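Local coordinates for PHD finger protein 3 (Homo sapiens, PDB 6IC9) that binds the phosphorylated C-terminal domain of RNA polymerase II through its SPOC domain and regulates neuronal gene expression, at residues A[47-52]-A[115-120]; A[62-67]-A[73-78]; A[120-123]-A[128-131]; A[130-135]-A[147-152]. All coordinates share one frame; numbering follows the deposited sequence. Where two conformers were deposited one is given.

Interaction 1 (A[47-52]-A[115-120]); sequences DSIQVG and KDMYLI
Ile-49 is the first residue of 47-52 to reach the strand segment 115-120, meeting Met-117 inside the SPOC domain. Its CG1 stands anti to the carbonyl carbon (chi1 -61°) and the chain runs on extended, which carries CD1 to the thioether end of Met-117. There CD1 lies 3.9 Å from Met-117 CE and 4.1 Å from Met-117 SD, and the two side chains cross at about a right angle. Met-117 is itself extended, with CG anti to the backbone N (chi1 -179°), so it spans the gap between the backbones, whose CA atoms at Ile-49 and Met-117 are 9.2 Å apart. Ala-107, on strand 104-107 between these two strands in the sheet, touches both side chains. Two residues on, Val-51 approaches more loosely, through one methyl: Val-51 CG2 is 4.3 Å from Leu-119 CD2. Leu-119 was modelled in two conformers, so this touch is less certain. Phe-80 packs against both Met-117 and Leu-119. At the end of the segment, the backbone of Gly-52 hydrogen-bonds the bound peptide. With no hydrogen bond between the two segments, cohesion here rests on methyl-methyl and methyl-sulfur contacts, consistent with a buried apolar core.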
loop_
_atom_site.group_PDB
_atom_site.type_symbol
_atom_site.label_atom_id
_atom_site.label_comp_id
_atom_site.label_asym_id
_atom_site.label_seq_id
_atom_site.Cartn_x
_atom_site.Cartn_y
_atom_site.Cartn_z
ATOM N N ASP A 47 -6.148 -5.313 -12.086
ATOM C CA ASP A 47 -6.532 -6.641 -11.591
ATOM C C ASP A 47 -5.452 -7.257 -10.694
ATOM O O ASP A 47 -5.755 -8.051 -9.803
ATOM C CB ASP A 47 -6.769 -7.613 -12.789
ATOM C CG ASP A 47 -8.083 -7.373 -13.511
ATOM O OD1 ASP A 47 -8.869 -6.512 -13.099
ATOM O OD2 ASP A 47 -8.329 -8.088 -14.516
ATOM N N SER A 48 -4.192 -7.026 -11.015
ATOM C CA SER A 48 -3.062 -7.592 -10.299
ATOM C C SER A 48 -2.073 -6.467 -10.097
ATOM O O SER A 48 -1.597 -5.896 -11.074
ATOM C CB SER A 48 -2.404 -8.735 -11.070
ATOM O OG SER A 48 -1.262 -9.163 -10.350
ATOM N N ILE A 49 -1.823 -6.110 -8.836
ATOM C CA ILE A 49 -0.798 -5.129 -8.497
ATOM C C ILE A 49 0.547 -5.824 -8.542
ATOM O O ILE A 49 0.791 -6.736 -7.743
ATOM C CB ILE A 49 -1.033 -4.548 -7.098
ATOM C CG1 ILE A 49 -2.369 -3.837 -7.046
ATOM C CG2 ILE A 49 0.192 -3.636 -6.688
ATOM C CD1 ILE A 49 -2.786 -3.437 -5.635
ATOM N N GLN A 50 1.423 -5.392 -9.465
ATOM C CA GLN A 50 2.746 -5.987 -9.648
ATOM C C GLN A 50 3.735 -5.275 -8.747
ATOM O O GLN A 50 3.981 -4.087 -8.924
ATOM C CB GLN A 50 3.238 -5.849 -11.092
ATOM C CG GLN A 50 2.325 -6.554 -12.082
ATOM C CD GLN A 50 2.267 -8.065 -11.858
ATOM O OE1 GLN A 50 3.291 -8.736 -11.548
ATOM N NE2 GLN A 50 1.066 -8.614 -12.007
ATOM N N VAL A 51 4.306 -5.989 -7.799
ATOM C CA VAL A 51 5.298 -5.356 -6.926
ATOM C C VAL A 51 6.658 -5.432 -7.625
ATOM O O VAL A 51 7.204 -6.526 -7.831
ATOM C CB VAL A 51 5.328 -6.038 -5.559
ATOM C CG1 VAL A 51 6.327 -5.321 -4.630
ATOM C CG2 VAL A 51 3.921 -6.102 -4.979
ATOM N N GLY A 52 7.159 -4.288 -8.046
ATOM C CA GLY A 52 8.357 -4.149 -8.840
ATOM C C GLY A 52 9.635 -3.937 -8.093
ATOM O O GLY A 52 10.705 -3.954 -8.703
ATOM N N LYS A 115 -0.277 7.929 -9.221
ATOM C CA LYS A 115 1.111 8.319 -9.419
ATOM C C LYS A 115 2.044 7.301 -8.780
ATOM O O LYS A 115 3.101 6.985 -9.339
ATOM C CB LYS A 115 1.310 9.719 -8.814
ATOM C CG LYS A 115 2.681 10.382 -9.090
ATOM C CD LYS A 115 2.779 11.730 -8.345
ATOM C CE LYS A 115 3.926 12.617 -8.945
ATOM N NZ LYS A 115 5.163 11.827 -8.981
ATOM N N ASP A 116 1.683 6.806 -7.583
ATOM C CA ASP A 116 2.537 5.897 -6.808
ATOM C C ASP A 116 1.676 5.036 -5.899
ATOM O O ASP A 116 0.627 5.475 -5.416
ATOM C CB ASP A 116 3.537 6.601 -5.850
ATOM C CG ASP A 116 4.291 7.739 -6.499
ATOM O OD1 ASP A 116 3.827 8.898 -6.376
ATOM O OD2 ASP A 116 5.337 7.463 -7.090
ATOM N N MET A 117 2.121 3.812 -5.684
ATOM C CA MET A 117 1.499 2.970 -4.677
ATOM C C MET A 117 2.581 2.187 -3.946
ATOM O O MET A 117 3.401 1.511 -4.575
ATOM C CB MET A 117 0.462 2.032 -5.294
ATOM C CG MET A 117 -0.201 1.167 -4.217
ATOM S SD MET A 117 -1.734 0.473 -4.903
ATOM C CE MET A 117 -2.399 -0.272 -3.448
ATOM N N TYR A 118 2.596 2.296 -2.629
ATOM C CA TYR A 118 3.571 1.589 -1.803
ATOM C C TYR A 118 2.857 0.592 -0.909
ATOM O O TYR A 118 1.722 0.824 -0.476
ATOM C CB TYR A 118 4.363 2.559 -0.912
ATOM C CG TYR A 118 5.109 3.586 -1.762
ATOM C CD1 TYR A 118 6.215 3.196 -2.518
ATOM C CD2 TYR A 118 4.637 4.914 -1.849
ATOM C CE1 TYR A 118 6.874 4.131 -3.348
ATOM C CE2 TYR A 118 5.299 5.865 -2.640
ATOM C CZ TYR A 118 6.386 5.453 -3.391
ATOM O OH TYR A 118 7.004 6.401 -4.164
ATOM N N LEU A 119 3.527 -0.517 -0.612
ATOM C CA LEU A 119 2.984 -1.564 0.245
ATOM C C LEU A 119 3.766 -1.553 1.530
ATOM O O LEU A 119 4.975 -1.804 1.508
ATOM C CB LEU A 119 3.106 -2.936 -0.421
ATOM C CG LEU A 119 2.213 -4.122 -0.068
ATOM C CD1 LEU A 119 0.693 -3.885 -0.421
ATOM C CD2 LEU A 119 2.727 -5.281 -0.942
ATOM N N ILE A 120 3.072 -1.312 2.639
ATOM C CA ILE A 120 3.660 -1.046 3.938
ATOM C C ILE A 120 3.333 -2.207 4.881
ATOM O O ILE A 120 2.161 -2.476 5.135
ATOM C CB ILE A 120 3.128 0.281 4.496
ATOM C CG1 ILE A 120 3.640 1.425 3.616
ATOM C CG2 ILE A 120 3.591 0.428 6.003
ATOM C CD1 ILE A 120 3.043 2.814 4.006
#

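Interaction 2 (A[62-67]-A[73-78]); sequences DYVEKI and KEICVV
Ile-67 of helix segment 62-67 lies against Lys-73 and Ile-75 at the start of strand 73-82, and its branches divide the work. From CB, directed at the strand, the CG2 methyl comes down beside the lysine stem, 3.8 Å from Lys-73 CB, while also lying 4.1 Å from Ile-75 CD1. Along the other branch, CG1 sits over a face of the Tyr-63 ring, 3.6 Å above its plane and offset toward the rim. The bend at chi2 (-71°) then brings CD1 to within 4.1 Å of Lys-73 CG. The isoleucine thus grips the aliphatic base of the lysine from both branches, the two side chains lying oblique to each other. Beyond this base Lys-73 kinks at chi2 and chi4 and leads away from the helix, so that NZ hydrogen-bonds a phosphorylated side chain of the bound peptide. One helical turn earlier, Val-64 CG1 approaches Ile-75 CD1 at 4.0 Å, so the tip of Ile-75 is shared by Val-64 and Ile-67. The polar end of Tyr-63 is engaged by Lys-115 on strand 114-122. The axes of segments 62-67 and 73-78 pass 10.0 Å apart at 133°, nearer antiparallel than parallel, and strand 147-155 continues the surface beneath: Leu-151 meets both Val-64 and Ile-75, and Ile-153 also touches Ile-75. Helix 57-70 therefore rests across two neighbouring strands, 73-82 and 147-155, with Tyr-63 reaching over to Tyr-118 on a third, 114-122.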
loop_
_atom_site.group_PDB
_atom_site.type_symbol
_atom_site.label_atom_id
_atom_site.label_comp_id
_atom_site.label_asym_id
_atom_site.label_seq_id
_atom_site.Cartn_x
_atom_site.Cartn_y
_atom_site.Cartn_z
ATOM N N ASP A 62 9.810 11.165 3.245
ATOM C CA ASP A 62 10.273 12.446 2.699
ATOM C C ASP A 62 9.457 12.850 1.469
ATOM O O ASP A 62 9.006 13.990 1.349
ATOM C CB ASP A 62 11.751 12.349 2.325
ATOM C CG ASP A 62 12.655 12.227 3.534
ATOM O OD1 ASP A 62 13.859 11.924 3.361
ATOM O OD2 ASP A 62 12.155 12.389 4.653
ATOM N N TYR A 63 9.207 11.890 0.563
ATOM C CA TYR A 63 8.412 12.154 -0.626
ATOM C C TYR A 63 6.980 12.532 -0.268
ATOM O O TYR A 63 6.388 13.449 -0.867
ATOM C CB TYR A 63 8.455 10.884 -1.490
ATOM C CG TYR A 63 7.593 10.894 -2.692
ATOM C CD1 TYR A 63 6.738 9.819 -2.952
ATOM C CD2 TYR A 63 7.621 11.961 -3.586
ATOM C CE1 TYR A 63 5.932 9.787 -4.092
ATOM C CE2 TYR A 63 6.811 11.938 -4.748
ATOM C CZ TYR A 63 5.976 10.867 -4.980
ATOM O OH TYR A 63 5.207 10.835 -6.109
ATOM N N VAL A 64 6.388 11.819 0.696
ATOM C CA VAL A 64 5.010 12.107 1.072
ATOM C C VAL A 64 4.911 13.536 1.616
ATOM O O VAL A 64 3.941 14.259 1.346
ATOM C CB VAL A 64 4.505 11.070 2.106
ATOM C CG1 VAL A 64 3.256 11.596 2.847
ATOM C CG2 VAL A 64 4.205 9.678 1.452
ATOM N N GLU A 65 5.931 13.971 2.353
ATOM C CA GLU A 65 5.945 15.364 2.847
ATOM C C GLU A 65 5.905 16.381 1.701
ATOM O O GLU A 65 5.190 17.387 1.774
ATOM C CB GLU A 65 7.184 15.550 3.716
ATOM C CG GLU A 65 7.364 16.950 4.305
ATOM C CD GLU A 65 8.528 16.931 5.281
ATOM O OE1 GLU A 65 9.691 16.764 4.826
ATOM O OE2 GLU A 65 8.263 16.993 6.497
ATOM N N LYS A 66 6.678 16.142 0.633
ATOM C CA LYS A 66 6.642 17.029 -0.535
ATOM C C LYS A 66 5.307 16.963 -1.245
ATOM O O LYS A 66 4.798 17.983 -1.729
ATOM C CB LYS A 66 7.760 16.674 -1.524
ATOM C CG LYS A 66 9.141 16.725 -0.938
ATOM C CD LYS A 66 10.229 16.266 -1.929
ATOM C CE LYS A 66 11.570 16.123 -1.168
ATOM N NZ LYS A 66 12.726 15.655 -2.005
ATOM N N ILE A 67 4.730 15.764 -1.345
ATOM C CA ILE A 67 3.443 15.605 -1.991
ATOM C C ILE A 67 2.408 16.461 -1.281
ATOM O O ILE A 67 1.676 17.225 -1.916
ATOM C CB ILE A 67 3.027 14.121 -1.991
ATOM C CG1 ILE A 67 3.929 13.321 -2.947
ATOM C CG2 ILE A 67 1.600 13.997 -2.403
ATOM C CD1 ILE A 67 3.617 13.655 -4.391
ATOM N N LYS A 73 -1.964 16.462 -5.084
ATOM C CA LYS A 73 -2.292 15.034 -5.097
ATOM C C LYS A 73 -3.176 14.703 -3.906
ATOM O O LYS A 73 -3.260 15.456 -2.930
ATOM C CB LYS A 73 -1.035 14.151 -5.077
ATOM C CG LYS A 73 0.046 14.499 -6.179
ATOM C CD LYS A 73 -0.345 14.014 -7.568
ATOM C CE LYS A 73 0.623 14.583 -8.632
ATOM N NZ LYS A 73 0.288 15.995 -8.977
ATOM N N GLU A 74 -3.825 13.554 -3.994
ATOM C CA GLU A 74 -4.640 13.010 -2.919
ATOM C C GLU A 74 -3.965 11.740 -2.428
ATOM O O GLU A 74 -3.558 10.897 -3.243
ATOM C CB GLU A 74 -6.052 12.676 -3.401
ATOM C CG GLU A 74 -6.854 13.846 -3.963
ATOM C CD GLU A 74 -7.474 14.722 -2.876
ATOM O OE1 GLU A 74 -8.416 15.485 -3.194
ATOM O OE2 GLU A 74 -7.018 14.655 -1.711
ATOM N N ILE A 75 -3.848 11.617 -1.117
ATOM C CA ILE A 75 -3.225 10.471 -0.480
ATOM C C ILE A 75 -4.332 9.655 0.157
ATOM O O ILE A 75 -5.149 10.195 0.908
ATOM C CB ILE A 75 -2.184 10.882 0.569
ATOM C CG1 ILE A 75 -1.013 11.623 -0.082
ATOM C CG2 ILE A 75 -1.658 9.612 1.250
ATOM C CD1 ILE A 75 -0.204 12.288 0.918
ATOM N N CYS A 76 -4.381 8.368 -0.147
ATOM C CA CYS A 76 -5.244 7.534 0.671
ATOM C C CYS A 76 -4.535 6.245 1.067
ATOM O O CYS A 76 -3.493 5.866 0.534
ATOM C CB CYS A 76 -6.587 7.292 0.014
ATOM S SG CYS A 76 -6.651 6.063 -1.245
ATOM N N VAL A 77 -5.072 5.631 2.095
ATOM C CA VAL A 77 -4.431 4.494 2.732
ATOM C C VAL A 77 -5.500 3.420 2.763
ATOM O O VAL A 77 -6.643 3.710 3.143
ATOM C CB VAL A 77 -3.937 4.822 4.162
ATOM C CG1 VAL A 77 -3.332 3.531 4.732
ATOM C CG2 VAL A 77 -2.860 5.977 4.155
ATOM N N VAL A 78 -5.177 2.224 2.254
ATOM C CA VAL A 78 -6.090 1.087 2.336
ATOM C C VAL A 78 -5.409 -0.012 3.134
ATOM O O VAL A 78 -4.194 0.020 3.386
ATOM C CB VAL A 78 -6.517 0.537 0.958
ATOM C CG1 VAL A 78 -7.268 1.607 0.173
ATOM C CG2 VAL A 78 -5.268 0.001 0.129
#

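Interaction 3 (A[120-123]-A[128-131]); sequences IPLG and IPHP
Leu-122 and Ile-128 face each other with CA atoms 7.3 Å apart where the chain, on leaving strand 114-122 of the SPOC domain, folds back beside that strand's end. Segment 120-123 is extended up to Leu-122. Segment 128-131 enters as an extended loop through Ile-128 and Pro-129, then tightens into a 3-10 segment at His-130. No hydrogen bond joins the two, so the return is not a beta-hairpin pairing, and the contact is made by side chains. Leu-122 carries the strand side. With CG anti to the backbone N (chi1 179°) it projects across the gap, where CD1 serves both partners and CD2 adds a looser touch on Ile-128. CD1 is 3.9 Å from Pro-129 CD, the ring carbon bonded to its nitrogen, and 4.2 Å from Ile-128 CA. The leucine and proline side chains approach at a slant. Leu-140 and Arg-144, from the loop ahead of strand 147-155, also pack on Leu-122, and Arg-144 NH2 hydrogen-bonds Gly-123 O. Farther out, Pro-129 rests on Trp-61 of helix 57-70 and on Tyr-104 of strand 104-107, so the loop is pinned to helix and sheet alike. Ile-128 is more peripheral; its side chain also meets Val-133 and Phe-135. The loosest touch comes from the second leucine methyl, with Leu-122 CD2 lying 4.4 Å from Ile-128 CG1.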
loop_
_atom_site.group_PDB
_atom_site.type_symbol
_atom_site.label_atom_id
_atom_site.label_comp_id
_atom_site.label_asym_id
_atom_site.label_seq_id
_atom_site.Cartn_x
_atom_site.Cartn_y
_atom_site.Cartn_z
ATOM N N ILE A 120 3.072 -1.312 2.639
ATOM C CA ILE A 120 3.660 -1.046 3.938
ATOM C C ILE A 120 3.333 -2.207 4.881
ATOM O O ILE A 120 2.161 -2.476 5.135
ATOM C CB ILE A 120 3.128 0.281 4.496
ATOM C CG1 ILE A 120 3.640 1.425 3.616
ATOM C CG2 ILE A 120 3.591 0.428 6.003
ATOM C CD1 ILE A 120 3.043 2.814 4.006
ATOM N N PRO A 121 4.317 -2.888 5.449
ATOM C CA PRO A 121 4.005 -3.869 6.494
ATOM C C PRO A 121 3.794 -3.147 7.823
ATOM O O PRO A 121 4.629 -2.342 8.245
ATOM C CB PRO A 121 5.250 -4.754 6.523
ATOM C CG PRO A 121 6.366 -3.838 6.106
ATOM C CD PRO A 121 5.752 -2.892 5.085
ATOM N N LEU A 122 2.659 -3.383 8.453
ATOM C CA LEU A 122 2.404 -2.816 9.791
ATOM C C LEU A 122 2.241 -3.965 10.766
ATOM O O LEU A 122 1.235 -4.682 10.714
ATOM C CB LEU A 122 1.170 -1.943 9.789
ATOM C CG LEU A 122 0.844 -1.349 11.172
ATOM C CD1 LEU A 122 1.849 -0.214 11.408
ATOM C CD2 LEU A 122 -0.579 -0.839 11.168
ATOM N N GLY A 123 3.246 -4.170 11.620
ATOM C CA GLY A 123 3.154 -5.214 12.630
ATOM C C GLY A 123 2.028 -4.968 13.622
ATOM O O GLY A 123 1.641 -3.826 13.883
ATOM N N ILE A 128 1.686 3.215 14.375
ATOM C CA ILE A 128 1.416 3.663 13.013
ATOM C C ILE A 128 2.453 4.714 12.632
ATOM O O ILE A 128 2.686 5.649 13.411
ATOM C CB ILE A 128 -0.008 4.212 12.911
ATOM C CG1 ILE A 128 -1.042 3.079 13.123
ATOM C CG2 ILE A 128 -0.194 4.898 11.584
ATOM C CD1 ILE A 128 -1.688 3.044 14.542
ATOM N N PRO A 129 3.138 4.582 11.501
ATOM C CA PRO A 129 4.040 5.653 11.049
ATOM C C PRO A 129 3.396 7.033 11.150
ATOM O O PRO A 129 2.292 7.256 10.641
ATOM C CB PRO A 129 4.309 5.280 9.583
ATOM C CG PRO A 129 4.203 3.753 9.567
ATOM C CD PRO A 129 3.165 3.397 10.614
ATOM N N HIS A 130 4.133 7.984 11.752
ATOM C CA HIS A 130 3.541 9.280 12.086
ATOM C C HIS A 130 2.977 10.042 10.885
ATOM O O HIS A 130 1.906 10.655 11.032
ATOM C CB HIS A 130 4.553 10.127 12.901
ATOM C CG HIS A 130 5.578 10.875 12.088
ATOM N ND1 HIS A 130 5.264 11.939 11.262
ATOM C CD2 HIS A 130 6.924 10.725 12.003
ATOM C CE1 HIS A 130 6.364 12.396 10.689
ATOM N NE2 HIS A 130 7.387 11.677 11.123
ATOM N N PRO A 131 3.584 10.038 9.696
ATOM C CA PRO A 131 2.978 10.796 8.585
ATOM C C PRO A 131 1.605 10.285 8.154
ATOM O O PRO A 131 0.896 11.004 7.435
ATOM C CB PRO A 131 3.999 10.637 7.455
ATOM C CG PRO A 131 5.228 10.246 8.139
ATOM C CD PRO A 131 4.831 9.402 9.269
#

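Interaction 4 (A[130-135]-A[147-152]); sequences HPLVPF and LLLGLI
Leu-132 closes a short 3-10 turn in the long connection between strands 114-122 and 147-155, and from there it plugs onto Leu-149 and Leu-151 of the second strand. The turn is held by a backbone hydrogen bond from Val-133 N to His-130 O (3.0 Å), and Lys-68 NZ of helix 57-70 bonds Pro-131 O. This fixes the point from which Leu-132 departs. With CG placed opposite the carbonyl carbon (chi1 -59°) and CB directed at the strand, the two methyls lead. The fork straddles two strand positions: CD2 lies 4.1 Å from Leu-151 CD1, and CD1 lies 4.4 Å from Leu-149 CD2. Leu-149 and Leu-151, being two residues apart, present their side chains on one face of the strand, with Gly-150 between them. The long axes of Leu-132 and Leu-151 are skewed to each other. Around this apolar group, Trp-61 touches Leu-132 and Leu-151, Val-77 on strand 73-82 meets Leu-132, and Val-60 and Ile-75 also touch Leu-151. Farther along the loop, a cis peptide bond precedes Pro-134, and Phe-135 then packs on Val-34 and Ser-35 of strand 25-35. The backbones at Leu-132 and Leu-151 remain 9.1 Å apart by their CA atoms, a spacing filled by leucine side chains. Such a loop, laid with helix 57-70 over one face of the curved sheet, fits the SPOC fold, in which helices and loops dress a beta-barrel core.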
loop_
_atom_site.group_PDB
_atom_site.type_symbol
_atom_site.label_atom_id
_atom_site.label_comp_id
_atom_site.label_asym_id
_atom_site.label_seq_id
_atom_site.Cartn_x
_atom_site.Cartn_y
_atom_site.Cartn_z
ATOM N N HIS A 130 4.133 7.984 11.752
ATOM C CA HIS A 130 3.541 9.280 12.086
ATOM C C HIS A 130 2.977 10.042 10.885
ATOM O O HIS A 130 1.906 10.655 11.032
ATOM C CB HIS A 130 4.553 10.127 12.901
ATOM C CG HIS A 130 5.578 10.875 12.088
ATOM N ND1 HIS A 130 5.264 11.939 11.262
ATOM C CD2 HIS A 130 6.924 10.725 12.003
ATOM C CE1 HIS A 130 6.364 12.396 10.689
ATOM N NE2 HIS A 130 7.387 11.677 11.123
ATOM N N PRO A 131 3.584 10.038 9.696
ATOM C CA PRO A 131 2.978 10.796 8.585
ATOM C C PRO A 131 1.605 10.285 8.154
ATOM O O PRO A 131 0.896 11.004 7.435
ATOM C CB PRO A 131 3.999 10.637 7.455
ATOM C CG PRO A 131 5.228 10.246 8.139
ATOM C CD PRO A 131 4.831 9.402 9.269
ATOM N N LEU A 132 1.207 9.080 8.555
ATOM C CA LEU A 132 -0.153 8.610 8.271
ATOM C C LEU A 132 -1.178 9.048 9.309
ATOM O O LEU A 132 -2.374 9.075 8.994
ATOM C CB LEU A 132 -0.176 7.088 8.196
ATOM C CG LEU A 132 0.732 6.488 7.136
ATOM C CD1 LEU A 132 0.784 4.972 7.275
ATOM C CD2 LEU A 132 0.262 6.896 5.741
ATOM N N VAL A 133 -0.743 9.353 10.534
ATOM C CA VAL A 133 -1.610 9.821 11.614
ATOM C C VAL A 133 -1.853 11.315 11.400
ATOM O O VAL A 133 -0.943 12.041 10.969
ATOM C CB VAL A 133 -0.981 9.537 12.990
ATOM C CG1 VAL A 133 -1.971 9.789 14.132
ATOM C CG2 VAL A 133 -0.506 8.126 13.061
ATOM N N PRO A 134 -3.064 11.817 11.643
ATOM C CA PRO A 134 -4.234 11.042 12.057
ATOM C C PRO A 134 -4.910 10.413 10.840
ATOM O O PRO A 134 -4.786 10.944 9.745
ATOM C CB PRO A 134 -5.115 12.096 12.726
ATOM C CG PRO A 134 -4.824 13.365 11.893
ATOM C CD PRO A 134 -3.373 13.253 11.466
ATOM N N PHE A 135 -5.586 9.284 11.024
ATOM C CA PHE A 135 -6.344 8.691 9.928
ATOM C C PHE A 135 -7.605 9.511 9.718
ATOM O O PHE A 135 -8.299 9.855 10.677
ATOM C CB PHE A 135 -6.718 7.245 10.252
ATOM C CG PHE A 135 -5.590 6.289 10.161
ATOM C CD1 PHE A 135 -4.660 6.387 9.138
ATOM C CD2 PHE A 135 -5.476 5.263 11.078
ATOM C CE1 PHE A 135 -3.636 5.474 9.021
ATOM C CE2 PHE A 135 -4.455 4.344 10.970
ATOM C CZ PHE A 135 -3.535 4.446 9.927
ATOM N N LEU A 147 -0.423 -6.638 9.224
ATOM C CA LEU A 147 -1.209 -6.144 8.100
ATOM C C LEU A 147 -0.286 -5.618 7.017
ATOM O O LEU A 147 0.782 -5.057 7.305
ATOM C CB LEU A 147 -2.108 -4.940 8.504
ATOM C CG LEU A 147 -3.345 -5.290 9.324
ATOM C CD1 LEU A 147 -4.018 -3.985 9.702
ATOM C CD2 LEU A 147 -4.255 -6.186 8.415
ATOM N N LEU A 148 -0.764 -5.713 5.779
ATOM C CA LEU A 148 -0.191 -5.002 4.633
ATOM C C LEU A 148 -1.121 -3.841 4.355
ATOM O O LEU A 148 -2.335 -4.048 4.158
ATOM C CB LEU A 148 -0.126 -5.921 3.387
ATOM C CG LEU A 148 0.941 -7.023 3.491
ATOM C CD1 LEU A 148 0.771 -7.986 2.305
ATOM C CD2 LEU A 148 2.386 -6.450 3.475
ATOM N N LEU A 149 -0.578 -2.612 4.394
ATOM C CA LEU A 149 -1.290 -1.417 3.990
ATOM C C LEU A 149 -0.855 -1.008 2.594
ATOM O O LEU A 149 0.283 -1.240 2.202
ATOM C CB LEU A 149 -0.907 -0.300 4.996
ATOM C CG LEU A 149 -1.773 0.000 6.233
ATOM C CD1 LEU A 149 -2.336 -1.192 6.960
ATOM C CD2 LEU A 149 -1.041 1.009 7.193
ATOM N N GLY A 150 -1.740 -0.340 1.869
ATOM C CA GLY A 150 -1.392 0.317 0.625
ATOM C C GLY A 150 -1.473 1.825 0.830
ATOM O O GLY A 150 -2.508 2.346 1.235
ATOM N N LEU A 151 -0.386 2.506 0.509
ATOM C CA LEU A 151 -0.326 3.977 0.497
ATOM C C LEU A 151 -0.427 4.393 -0.947
ATOM O O LEU A 151 0.471 4.094 -1.730
ATOM C CB LEU A 151 0.999 4.430 1.123
ATOM C CG LEU A 151 1.341 5.899 0.960
ATOM C CD1 LEU A 151 0.271 6.667 1.646
ATOM C CD2 LEU A 151 2.731 6.123 1.638
ATOM N N ILE A 152 -1.522 5.071 -1.319
ATOM C CA ILE A 152 -1.822 5.345 -2.715
ATOM C C ILE A 152 -1.804 6.858 -2.950
ATOM O O ILE A 152 -2.564 7.606 -2.311
ATOM C CB ILE A 152 -3.186 4.742 -3.119
ATOM C CG1 ILE A 152 -3.229 3.268 -2.651
ATOM C CG2 ILE A 152 -3.395 4.830 -4.621
ATOM C CD1 ILE A 152 -4.613 2.646 -2.835
#

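Strands 73-82, 147-155 and 114-122 are successive neighbours in one sheet and tie the four contacts together. A backbone hydrogen bond between Cys-76 O and Ile-152 N (2.8 Å) links interactions 2 and 4, and another between Ile-120 N and Leu-149 O (2.8 Å) links interaction 4 to interactions 1 and 3. Interactions 3 and 4, with centres about 6 Å apart, fasten overlapping parts of the same loop. Interaction 1 lies on the other side of the chain's centre from both. The peptide site lies nearest interactions 1 and 2: Lys-115 NZ is 3.0 Å from Tyr-63 OH, a probable hydrogen bond, while Lys-73, Lys-115 and Asp-116 all hydrogen-bond the phosphorylated peptide.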